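Long-range contacts in putative eukaryotic translation initiation factor eIF-4E (Leishmania major, PDB 5WB5), which probably binds the 7-methylguanosine (cap 4) end of messenger RNA and acts as a translation initiation factor: residues D32-Y37 / R72-Y77; L23-T28 / F79-V84; G96-V101 / R177-V182; K66-L71 / I167-R172. All blocks are in the same frame, centred on the assembly; numbering follows the deposited sequence.

Contact 1: residues D32-Y37 / R72-Y77; sequences DSPSTY and RTSSQY
A backbone-led contact between two neighbouring antiparallel strands: D32, at the end of strand 22-32, pairs with Q76 of strand 75-81. D32 and Q76 form a hydrogen-bonded antiparallel pair. D32 N donates to Q76 O at 3.0 Å and Q76 N returns the bond to D32 O at 2.9 Å, each donor lying in the plane of the carbonyl that receives it. The same D32 O also takes a CA-H...O contact from S75 CA at 3.2 Å.

On one face of the sheet the side chains of D32 and Q76 cross obliquely. D32 CG is in the crowded position between N and the carbonyl carbon (chi1 67°), which lays OD1 beside CB and CG of Q76, while OD2 makes a weak hydrogen bond with H78 NE2; carboxylate and amide planes are turned 54° apart. The extended Q76 chain carries its amide past the carboxylate, and its OE1 bonds to S170 OG on the next strand. Beyond the pair the chain 33-36 coils up on itself, with S33 N donating to T36 OG1 at 2.7 Å. P34 meets R72 tip to tip, its CG 3.5 Å from R72 NH1. Strand pairing here therefore rests on two main-chain bonds, while S75 OG and Q76 OE1 find their partners, Y31 OH and S170 OG, outside the two segments.

Contact 2: residues L23-T28 / F79-V84; sequences LQRAWT and FFQEGV
From its CB outward, W27 runs along the seam between strands 22-32 and 75-81. CB and CG lie beside F79 CE2, CG at 3.7 Å from it. CG is anti to the carbonyl carbon (chi1 -63°), and the five-membered ring comes near parallel to the F79 ring, planes at 5°, but slid so far that they barely overlap, centroids 5.1 Å apart. Further out CE3 reaches the peptide between F80 and Q81, 3.3 Å from Q81 N, while CA and CB of Q81 lie over one face of the indole. At the tip, CH2 lies over one face of the R25 guanidinium, toward its rim; R25 NH1 bonds to Q81 OE1 at 2.8 Å from above the amide plane.

The backbones pair as antiparallel strands: T28 N to F80 O (2.9 Å, 171°, nearly along the C=O axis), F80 N to T28 O, and, past the non-hydrogen-bonded pair W27-Q81, E82 N to A26 O at 3.1 Å. R25 NE also forms a salt bridge with E148. W27 and F79 pack against T145 of helix 133-147, which covers this side of the sheet, and against V52 of strand 47-54; F80 turns to strand 164-171.

Contact 3: residues G96-V101 / R177-V182; sequences GGKLWV and RLAVWV
W100 carries the guanidinium of R177 flat across one face of its indole. The two planes lie 6° apart, R177 CZ is 4.2 Å from the centroid of the six-membered ring, and W100 CZ3 sits over the centre of the guanidinium: a stacked cation-pi pair. W100 CG occupies the crowded position between N and the carbonyl carbon (chi1 55°), and R177 reaches out extended, so both groups run side by side in the same direction. NE1 of the indole is tied to T213 OG1 on strand 210-214.

Along the same face W100 CB touches A179 CB at 3.8 Å, and K98 covers W181. There K98 CB stands over the five-membered ring in a CH-pi contact, 3.8 Å from its centroid, and CD comes 3.4 Å from W181 NE1; A179 CB meets the edge of that ring in its plane. The other face is apolar: V101 CG2 rests on L178 CB at 3.8 Å, and L99, V180 and V182 pack on L194 of helix 188-200.

Five backbone hydrogen bonds join the strands, from V182 N to G97 O at 2.9 Å through the hydrogen-bonded pairs L99-V180 and V101-L178, each with a bond in both directions. Neighbouring antiparallel strands with helices packed on one face are the architecture of the eIF4E fold, a curved sheet backed by helices.

Contact 4: residues K66-L71 / I167-R172; sequences KPLHAL and IVMSKR
K171, L68 and M169 carry this contact, in which the loop between helix 55-64 and strand 75-81 packs on strand 164-171 of the curved antiparallel sheet of the eIF4E fold. K171 gives up the most surface. Its CG is anti to the backbone N (chi1 -165°), and bends at chi2 and chi4 bring NZ to the carbonyl oxygen of L68, with CE 3.3 Å from L68 O. The alkyl part bridges strand and loop, whose nearest CA atoms, of L68 and K171, are 7.5 Å apart.

L68 points at the sheet with CG anti to its carbonyl carbon (chi1 -50°). Both its methyls straddle M169 CG, CD1 and CD2 each 3.7 Å away, and CD1 also meets the terminal CE at 3.6 Å. Bends at chi2 and chi3 fold the M169 chain back so that CG and CE reach the same leucine methyl. The two side chains cross obliquely, and W138 of helix 133-147 touches both, closing a small apolar cluster. L71, also turned toward the strand, has its CB 4.2 Å from K171 NZ.

L68 N donates to D135 OD1, while A70 bonds through its backbone to the neighbouring protein chain. L68 O receives two donors: L71 N at 3.1 Å within the loop, and K171 NZ at 2.7 Å, nearly along the C=O axis.

From the N terminus, strand 22-32 opens contact 2 and, at its far end, contact 1. Both close on strand 75-81, contact 1 first, so its loop nests inside that of contact 2; their centres are about 21 Å apart. Segment 66-71 opens contact 4 within both loops, and its partner 167-172 comes far later, so contact 4 crosses contacts 1 and 2. Contact 3 opens at 96-101, after both have closed, and shuts at 177-182, crossing contact 4. Strand 164-171 lies between strands 75-81 and 175-182, and its backbone bonds join contact 4 to the other three. F80 packing on W181 links contacts 2 and 3 directly.

Contact 1: residues D32-Y37 / R72-Y77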
# COMPACT_ATOMS: atom_id res chain seq x y z
N ASP A 32 0.63 10.70 -4.28
CA ASP A 32 0.07 11.91 -4.89
C ASP A 32 -0.50 12.82 -3.81
O ASP A 32 -0.78 12.40 -2.69
CB ASP A 32 -1.00 11.60 -5.95
CG ASP A 32 -2.25 10.97 -5.38
OD1 ASP A 32 -2.42 10.96 -4.14
OD2 ASP A 32 -3.08 10.47 -6.17
N SER A 33 -0.65 14.10 -4.18
CA SER A 33 -1.08 15.16 -3.27
C SER A 33 -1.34 16.43 -4.07
O SER A 33 -1.04 16.48 -5.27
CB SER A 33 -0.03 15.41 -2.19
OG SER A 33 1.14 16.01 -2.74
N PRO A 34 -1.90 17.48 -3.45
CA PRO A 34 -2.10 18.73 -4.20
C PRO A 34 -0.83 19.27 -4.83
O PRO A 34 -0.90 19.95 -5.86
CB PRO A 34 -2.65 19.69 -3.14
CG PRO A 34 -3.32 18.79 -2.15
CD PRO A 34 -2.50 17.54 -2.11
N SER A 35 0.34 18.99 -4.23
CA SER A 35 1.59 19.46 -4.81
C SER A 35 1.95 18.71 -6.08
O SER A 35 2.67 19.24 -6.93
CB SER A 35 2.71 19.33 -3.78
OG SER A 35 2.47 20.17 -2.67
N THR A 36 1.46 17.48 -6.23
CA THR A 36 1.65 16.71 -7.45
C THR A 36 0.47 16.83 -8.40
O THR A 36 0.52 16.31 -9.52
CB THR A 36 1.89 15.23 -7.13
OG1 THR A 36 0.74 14.68 -6.48
CG2 THR A 36 3.11 15.06 -6.22
N TYR A 37 -0.60 17.52 -7.98
CA TYR A 37 -1.79 17.65 -8.81
C TYR A 37 -1.43 18.29 -10.15
O TYR A 37 -0.91 19.41 -10.19
CB TYR A 37 -2.84 18.48 -8.08
CG TYR A 37 -4.09 18.74 -8.89
CD1 TYR A 37 -5.08 17.77 -9.03
CD2 TYR A 37 -4.28 19.96 -9.52
CE1 TYR A 37 -6.22 18.01 -9.77
CE2 TYR A 37 -5.42 20.21 -10.27
CZ TYR A 37 -6.38 19.23 -10.39
OH TYR A 37 -7.52 19.48 -11.13
N ARG A 72 1.11 14.37 4.98
CA ARG A 72 0.36 15.58 4.71
C ARG A 72 -1.14 15.28 4.66
O ARG A 72 -1.57 14.15 4.42
CB ARG A 72 0.82 16.21 3.40
CG ARG A 72 0.30 17.62 3.18
CD ARG A 72 0.91 18.24 1.95
NE ARG A 72 0.41 19.60 1.74
CZ ARG A 72 -0.78 19.89 1.23
NH1 ARG A 72 -1.62 18.92 0.89
NH2 ARG A 72 -1.15 21.15 1.08
N THR A 73 -1.94 16.33 4.88
CA THR A 73 -3.38 16.16 5.06
C THR A 73 -4.04 15.59 3.81
O THR A 73 -4.97 14.77 3.92
CB THR A 73 -4.02 17.50 5.43
OG1 THR A 73 -3.39 18.03 6.61
CG2 THR A 73 -5.51 17.34 5.70
N SER A 74 -3.60 16.01 2.63
CA SER A 74 -4.17 15.53 1.36
C SER A 74 -3.08 14.78 0.62
O SER A 74 -2.38 15.34 -0.23
CB SER A 74 -4.70 16.69 0.54
OG SER A 74 -5.74 17.36 1.24
N SER A 75 -2.93 13.49 0.93
CA SER A 75 -1.93 12.65 0.31
C SER A 75 -2.49 11.24 0.14
O SER A 75 -3.41 10.83 0.84
CB SER A 75 -0.64 12.60 1.15
OG SER A 75 -0.04 13.88 1.23
N GLN A 76 -1.92 10.51 -0.82
CA GLN A 76 -2.33 9.12 -1.02
C GLN A 76 -1.13 8.27 -1.41
O GLN A 76 -0.40 8.61 -2.35
CB GLN A 76 -3.41 8.99 -2.10
CG GLN A 76 -4.61 9.90 -1.91
CD GLN A 76 -5.71 9.68 -2.93
OE1 GLN A 76 -6.82 10.20 -2.79
NE2 GLN A 76 -5.42 8.90 -3.97
N TYR A 77 -0.94 7.18 -0.67
CA TYR A 77 -0.06 6.08 -1.05
C TYR A 77 -0.84 5.08 -1.89
O TYR A 77 -1.94 4.68 -1.51
CB TYR A 77 0.50 5.36 0.19
CG TYR A 77 1.64 6.04 0.92
CD1 TYR A 77 2.73 6.58 0.24
CD2 TYR A 77 1.64 6.13 2.31
CE1 TYR A 77 3.77 7.19 0.92
CE2 TYR A 77 2.67 6.74 2.99
CZ TYR A 77 3.73 7.27 2.29
OH TYR A 77 4.76 7.87 2.98

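Contact 2: residues L23-T28 / F79-V84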
# COMPACT_ATOMS: atom_id res chain seq x y z
N LEU A 23 9.54 -12.34 -3.98
CA LEU A 23 8.10 -12.25 -3.82
C LEU A 23 7.39 -12.97 -4.96
O LEU A 23 7.97 -13.23 -6.02
CB LEU A 23 7.66 -10.78 -3.79
CG LEU A 23 8.20 -9.92 -2.65
CD1 LEU A 23 7.82 -8.47 -2.88
CD2 LEU A 23 7.67 -10.40 -1.31
N GLN A 24 6.12 -13.28 -4.74
CA GLN A 24 5.31 -13.85 -5.81
C GLN A 24 5.12 -12.85 -6.94
O GLN A 24 4.97 -13.24 -8.10
CB GLN A 24 3.96 -14.30 -5.27
CG GLN A 24 3.05 -14.96 -6.31
CD GLN A 24 3.68 -16.18 -6.94
OE1 GLN A 24 4.23 -17.04 -6.25
NE2 GLN A 24 3.61 -16.27 -8.26
N ARG A 25 5.13 -11.55 -6.62
CA ARG A 25 4.90 -10.51 -7.61
C ARG A 25 5.68 -9.27 -7.23
O ARG A 25 5.94 -9.03 -6.05
CB ARG A 25 3.40 -10.17 -7.73
CG ARG A 25 2.52 -11.34 -8.13
CD ARG A 25 1.06 -10.92 -8.22
NE ARG A 25 0.44 -10.74 -6.91
CZ ARG A 25 -0.79 -10.27 -6.73
NH1 ARG A 25 -1.54 -9.93 -7.77
NH2 ARG A 25 -1.28 -10.14 -5.50
N ALA A 26 6.07 -8.50 -8.24
CA ALA A 26 6.65 -7.19 -7.99
C ALA A 26 5.54 -6.20 -7.64
O ALA A 26 4.37 -6.38 -8.00
CB ALA A 26 7.43 -6.70 -9.20
N TRP A 27 5.91 -5.14 -6.92
CA TRP A 27 4.92 -4.15 -6.49
C TRP A 27 5.52 -2.76 -6.57
O TRP A 27 6.65 -2.54 -6.13
CB TRP A 27 4.46 -4.43 -5.05
CG TRP A 27 3.76 -5.74 -4.90
CD1 TRP A 27 4.34 -6.95 -4.70
CD2 TRP A 27 2.35 -5.97 -4.95
NE1 TRP A 27 3.38 -7.93 -4.61
CE2 TRP A 27 2.14 -7.35 -4.77
CE3 TRP A 27 1.23 -5.14 -5.14
CZ2 TRP A 27 0.87 -7.92 -4.76
CZ3 TRP A 27 -0.03 -5.72 -5.13
CH2 TRP A 27 -0.19 -7.10 -4.94
N THR A 28 4.76 -1.82 -7.12
CA THR A 28 5.20 -0.44 -7.28
C THR A 28 4.42 0.47 -6.33
O THR A 28 3.20 0.30 -6.15
CB THR A 28 5.00 0.03 -8.72
OG1 THR A 28 5.66 -0.87 -9.62
CG2 THR A 28 5.57 1.44 -8.91
N PHE A 79 -0.16 1.25 -3.87
CA PHE A 79 0.76 0.11 -3.87
C PHE A 79 0.11 -0.97 -4.72
O PHE A 79 -0.82 -1.64 -4.27
CB PHE A 79 1.02 -0.37 -2.44
CG PHE A 79 2.11 -1.39 -2.33
CD1 PHE A 79 3.44 -1.02 -2.42
CD2 PHE A 79 1.80 -2.73 -2.11
CE1 PHE A 79 4.44 -1.96 -2.31
CE2 PHE A 79 2.80 -3.67 -2.00
CZ PHE A 79 4.13 -3.29 -2.10
N PHE A 80 0.58 -1.12 -5.96
CA PHE A 80 -0.10 -1.95 -6.94
C PHE A 80 0.88 -2.89 -7.62
O PHE A 80 2.07 -2.59 -7.74
CB PHE A 80 -0.81 -1.11 -8.01
CG PHE A 80 -2.16 -0.62 -7.58
CD1 PHE A 80 -2.29 0.30 -6.56
CD2 PHE A 80 -3.31 -1.11 -8.20
CE1 PHE A 80 -3.54 0.75 -6.17
CE2 PHE A 80 -4.56 -0.67 -7.81
CZ PHE A 80 -4.68 0.26 -6.79
N GLN A 81 0.37 -4.04 -8.08
CA GLN A 81 1.22 -4.97 -8.81
C GLN A 81 1.91 -4.25 -9.96
O GLN A 81 1.37 -3.32 -10.56
CB GLN A 81 0.39 -6.14 -9.35
CG GLN A 81 1.17 -7.05 -10.30
CD GLN A 81 0.44 -8.35 -10.60
OE1 GLN A 81 -0.61 -8.64 -10.02
NE2 GLN A 81 1.00 -9.14 -11.51
N GLU A 82 3.14 -4.68 -10.25
CA GLU A 82 3.89 -4.06 -11.33
C GLU A 82 3.15 -4.22 -12.65
O GLU A 82 2.58 -5.27 -12.94
CB GLU A 82 5.29 -4.67 -11.43
CG GLU A 82 6.24 -3.88 -12.32
CD GLU A 82 7.65 -4.41 -12.28
OE1 GLU A 82 7.83 -5.61 -11.96
OE2 GLU A 82 8.59 -3.64 -12.56
N GLY A 83 3.17 -3.16 -13.46
CA GLY A 83 2.41 -3.15 -14.69
C GLY A 83 0.93 -2.92 -14.50
O GLY A 83 0.14 -3.23 -15.40
N VAL A 84 0.53 -2.39 -13.34
CA VAL A 84 -0.88 -2.14 -13.04
C VAL A 84 -0.97 -0.75 -12.43
O VAL A 84 -0.47 -0.52 -11.32
CB VAL A 84 -1.47 -3.19 -12.08
CG1 VAL A 84 -2.91 -2.85 -11.72
CG2 VAL A 84 -1.38 -4.58 -12.71

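Contact 3: residues G96-V101 / R177-V182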
# COMPACT_ATOMS: atom_id res chain seq x y z
N GLY A 96 -13.09 -5.02 -11.88
CA GLY A 96 -13.11 -5.14 -10.44
C GLY A 96 -13.57 -3.87 -9.76
O GLY A 96 -14.11 -2.95 -10.37
N GLY A 97 -13.33 -3.83 -8.46
CA GLY A 97 -13.67 -2.69 -7.64
C GLY A 97 -12.71 -2.52 -6.48
O GLY A 97 -11.57 -3.00 -6.54
N LYS A 98 -13.16 -1.85 -5.43
CA LYS A 98 -12.34 -1.64 -4.25
C LYS A 98 -13.17 -1.81 -2.98
O LYS A 98 -14.31 -1.33 -2.91
CB LYS A 98 -11.69 -0.25 -4.25
CG LYS A 98 -12.66 0.92 -4.25
CD LYS A 98 -11.90 2.25 -4.24
CE LYS A 98 -12.84 3.44 -4.32
NZ LYS A 98 -13.52 3.51 -5.64
N LEU A 99 -12.59 -2.51 -2.01
CA LEU A 99 -13.16 -2.64 -0.67
C LEU A 99 -12.41 -1.71 0.26
O LEU A 99 -11.20 -1.88 0.46
CB LEU A 99 -13.07 -4.09 -0.18
CG LEU A 99 -13.53 -4.38 1.26
CD1 LEU A 99 -15.05 -4.45 1.35
CD2 LEU A 99 -12.90 -5.67 1.75
N TRP A 100 -13.10 -0.72 0.82
CA TRP A 100 -12.45 0.32 1.59
C TRP A 100 -13.12 0.51 2.94
O TRP A 100 -14.24 0.06 3.18
CB TRP A 100 -12.43 1.66 0.83
CG TRP A 100 -13.77 2.15 0.38
CD1 TRP A 100 -14.42 1.84 -0.78
CD2 TRP A 100 -14.63 3.07 1.08
NE1 TRP A 100 -15.62 2.50 -0.85
CE2 TRP A 100 -15.77 3.26 0.28
CE3 TRP A 100 -14.53 3.74 2.30
CZ2 TRP A 100 -16.82 4.09 0.67
CZ3 TRP A 100 -15.58 4.56 2.69
CH2 TRP A 100 -16.70 4.74 1.88
N VAL A 101 -12.38 1.17 3.83
CA VAL A 101 -12.81 1.45 5.20
C VAL A 101 -12.28 2.82 5.60
O VAL A 101 -11.23 3.27 5.12
CB VAL A 101 -12.31 0.38 6.20
CG1 VAL A 101 -12.86 -0.99 5.84
CG2 VAL A 101 -10.79 0.35 6.24
N ARG A 177 -8.79 6.75 4.54
CA ARG A 177 -9.43 5.69 3.76
C ARG A 177 -8.40 4.64 3.36
O ARG A 177 -7.46 4.94 2.61
CB ARG A 177 -10.12 6.26 2.52
CG ARG A 177 -11.33 7.12 2.84
CD ARG A 177 -12.32 7.12 1.69
NE ARG A 177 -13.53 7.86 2.02
CZ ARG A 177 -14.57 7.99 1.20
NH1 ARG A 177 -14.55 7.43 0.00
NH2 ARG A 177 -15.63 8.69 1.58
N LEU A 178 -8.57 3.43 3.88
CA LEU A 178 -7.84 2.28 3.38
C LEU A 178 -8.69 1.59 2.32
O LEU A 178 -9.91 1.52 2.45
CB LEU A 178 -7.54 1.30 4.52
CG LEU A 178 -6.87 -0.01 4.12
CD1 LEU A 178 -5.49 0.23 3.54
CD2 LEU A 178 -6.78 -0.93 5.32
N ALA A 179 -8.05 1.12 1.26
CA ALA A 179 -8.78 0.51 0.16
C ALA A 179 -7.95 -0.62 -0.43
O ALA A 179 -6.75 -0.48 -0.61
CB ALA A 179 -9.11 1.54 -0.93
N VAL A 180 -8.61 -1.74 -0.72
CA VAL A 180 -8.01 -2.88 -1.39
C VAL A 180 -8.69 -3.00 -2.75
O VAL A 180 -9.88 -3.32 -2.82
CB VAL A 180 -8.16 -4.17 -0.57
CG1 VAL A 180 -7.49 -5.35 -1.28
CG2 VAL A 180 -7.59 -3.98 0.82
N TRP A 181 -7.94 -2.72 -3.81
CA TRP A 181 -8.45 -2.80 -5.17
C TRP A 181 -8.26 -4.21 -5.70
O TRP A 181 -7.12 -4.69 -5.82
CB TRP A 181 -7.74 -1.80 -6.08
CG TRP A 181 -8.06 -0.36 -5.82
CD1 TRP A 181 -8.35 0.21 -4.61
CD2 TRP A 181 -8.14 0.69 -6.79
NE1 TRP A 181 -8.59 1.55 -4.77
CE2 TRP A 181 -8.47 1.87 -6.10
CE3 TRP A 181 -7.96 0.74 -8.18
CZ2 TRP A 181 -8.63 3.09 -6.75
CZ3 TRP A 181 -8.12 1.96 -8.82
CH2 TRP A 181 -8.45 3.12 -8.10
N VAL A 182 -9.38 -4.86 -6.03
CA VAL A 182 -9.39 -6.21 -6.58
C VAL A 182 -9.62 -6.13 -8.09
O VAL A 182 -9.64 -5.03 -8.67
CB VAL A 182 -10.47 -7.08 -5.91
CG1 VAL A 182 -10.23 -7.13 -4.41
CG2 VAL A 182 -11.86 -6.55 -6.21

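Contact 4: residues K66-L71 / I167-R172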
# COMPACT_ATOMS: atom_id res chain seq x y z
N LYS A 66 7.27 7.64 4.47
CA LYS A 66 6.90 8.52 5.57
C LYS A 66 5.70 7.93 6.32
O LYS A 66 4.77 7.42 5.69
CB LYS A 66 6.56 9.91 5.06
CG LYS A 66 7.71 10.62 4.34
CD LYS A 66 8.79 11.08 5.31
CE LYS A 66 9.99 11.66 4.57
NZ LYS A 66 9.62 12.77 3.65
N PRO A 67 5.69 7.97 7.65
CA PRO A 67 4.53 7.46 8.38
C PRO A 67 3.30 8.33 8.13
O PRO A 67 3.39 9.52 7.86
CB PRO A 67 4.97 7.52 9.84
CG PRO A 67 6.03 8.55 9.88
CD PRO A 67 6.74 8.46 8.56
N LEU A 68 2.13 7.69 8.23
CA LEU A 68 0.88 8.40 8.02
C LEU A 68 0.63 9.43 9.11
O LEU A 68 0.02 10.47 8.86
CB LEU A 68 -0.27 7.41 7.94
CG LEU A 68 -0.05 6.23 6.99
CD1 LEU A 68 -1.17 5.22 7.14
CD2 LEU A 68 0.05 6.71 5.55
N HIS A 69 1.10 9.16 10.33
CA HIS A 69 0.93 10.11 11.43
C HIS A 69 1.57 11.45 11.10
O HIS A 69 1.09 12.49 11.57
CB HIS A 69 1.53 9.54 12.71
CG HIS A 69 1.60 10.52 13.84
ND1 HIS A 69 0.61 11.46 14.06
CD2 HIS A 69 2.52 10.71 14.81
CE1 HIS A 69 0.93 12.18 15.12
NE2 HIS A 69 2.09 11.75 15.59
N ALA A 70 2.63 11.45 10.30
CA ALA A 70 3.32 12.67 9.91
C ALA A 70 3.06 13.07 8.47
O ALA A 70 3.60 14.08 8.01
CB ALA A 70 4.83 12.51 10.13
N LEU A 71 2.24 12.31 7.74
CA LEU A 71 2.01 12.59 6.34
C LEU A 71 1.08 13.78 6.17
O LEU A 71 0.35 14.17 7.08
CB LEU A 71 1.43 11.35 5.65
CG LEU A 71 1.38 11.35 4.13
CD1 LEU A 71 2.77 11.52 3.54
CD2 LEU A 71 0.73 10.07 3.62
N ILE A 167 -3.52 -1.71 -3.35
CA ILE A 167 -4.10 -1.08 -2.16
C ILE A 167 -3.78 0.40 -2.20
O ILE A 167 -2.84 0.85 -2.86
CB ILE A 167 -3.58 -1.70 -0.84
CG1 ILE A 167 -2.06 -1.59 -0.75
CG2 ILE A 167 -4.03 -3.14 -0.71
CD1 ILE A 167 -1.50 -1.98 0.60
N VAL A 168 -4.57 1.17 -1.46
CA VAL A 168 -4.47 2.63 -1.44
C VAL A 168 -4.77 3.11 -0.03
O VAL A 168 -5.80 2.76 0.55
CB VAL A 168 -5.43 3.30 -2.45
CG1 VAL A 168 -5.27 4.82 -2.42
CG2 VAL A 168 -5.21 2.77 -3.86
N MET A 169 -3.86 3.90 0.52
CA MET A 169 -4.10 4.65 1.75
C MET A 169 -4.29 6.11 1.37
O MET A 169 -3.51 6.65 0.58
CB MET A 169 -2.94 4.48 2.74
CG MET A 169 -3.05 5.35 3.98
SD MET A 169 -4.58 5.03 4.89
CE MET A 169 -4.11 3.60 5.84
N SER A 170 -5.33 6.74 1.92
CA SER A 170 -5.69 8.10 1.55
C SER A 170 -5.89 8.92 2.82
O SER A 170 -6.85 8.70 3.56
CB SER A 170 -6.96 8.11 0.69
OG SER A 170 -7.18 9.38 0.11
N LYS A 171 -4.98 9.85 3.06
CA LYS A 171 -5.08 10.75 4.20
C LYS A 171 -6.10 11.84 3.87
O LYS A 171 -5.89 12.63 2.94
CB LYS A 171 -3.71 11.35 4.51
CG LYS A 171 -3.59 12.01 5.87
CD LYS A 171 -3.25 11.01 6.95
CE LYS A 171 -2.96 11.70 8.27
NZ LYS A 171 -1.69 12.48 8.22
N ARG A 172 -7.19 11.88 4.62
CA ARG A 172 -8.24 12.87 4.41
C ARG A 172 -8.31 13.81 5.61
O ARG A 172 -7.55 13.69 6.58
CB ARG A 172 -9.59 12.19 4.17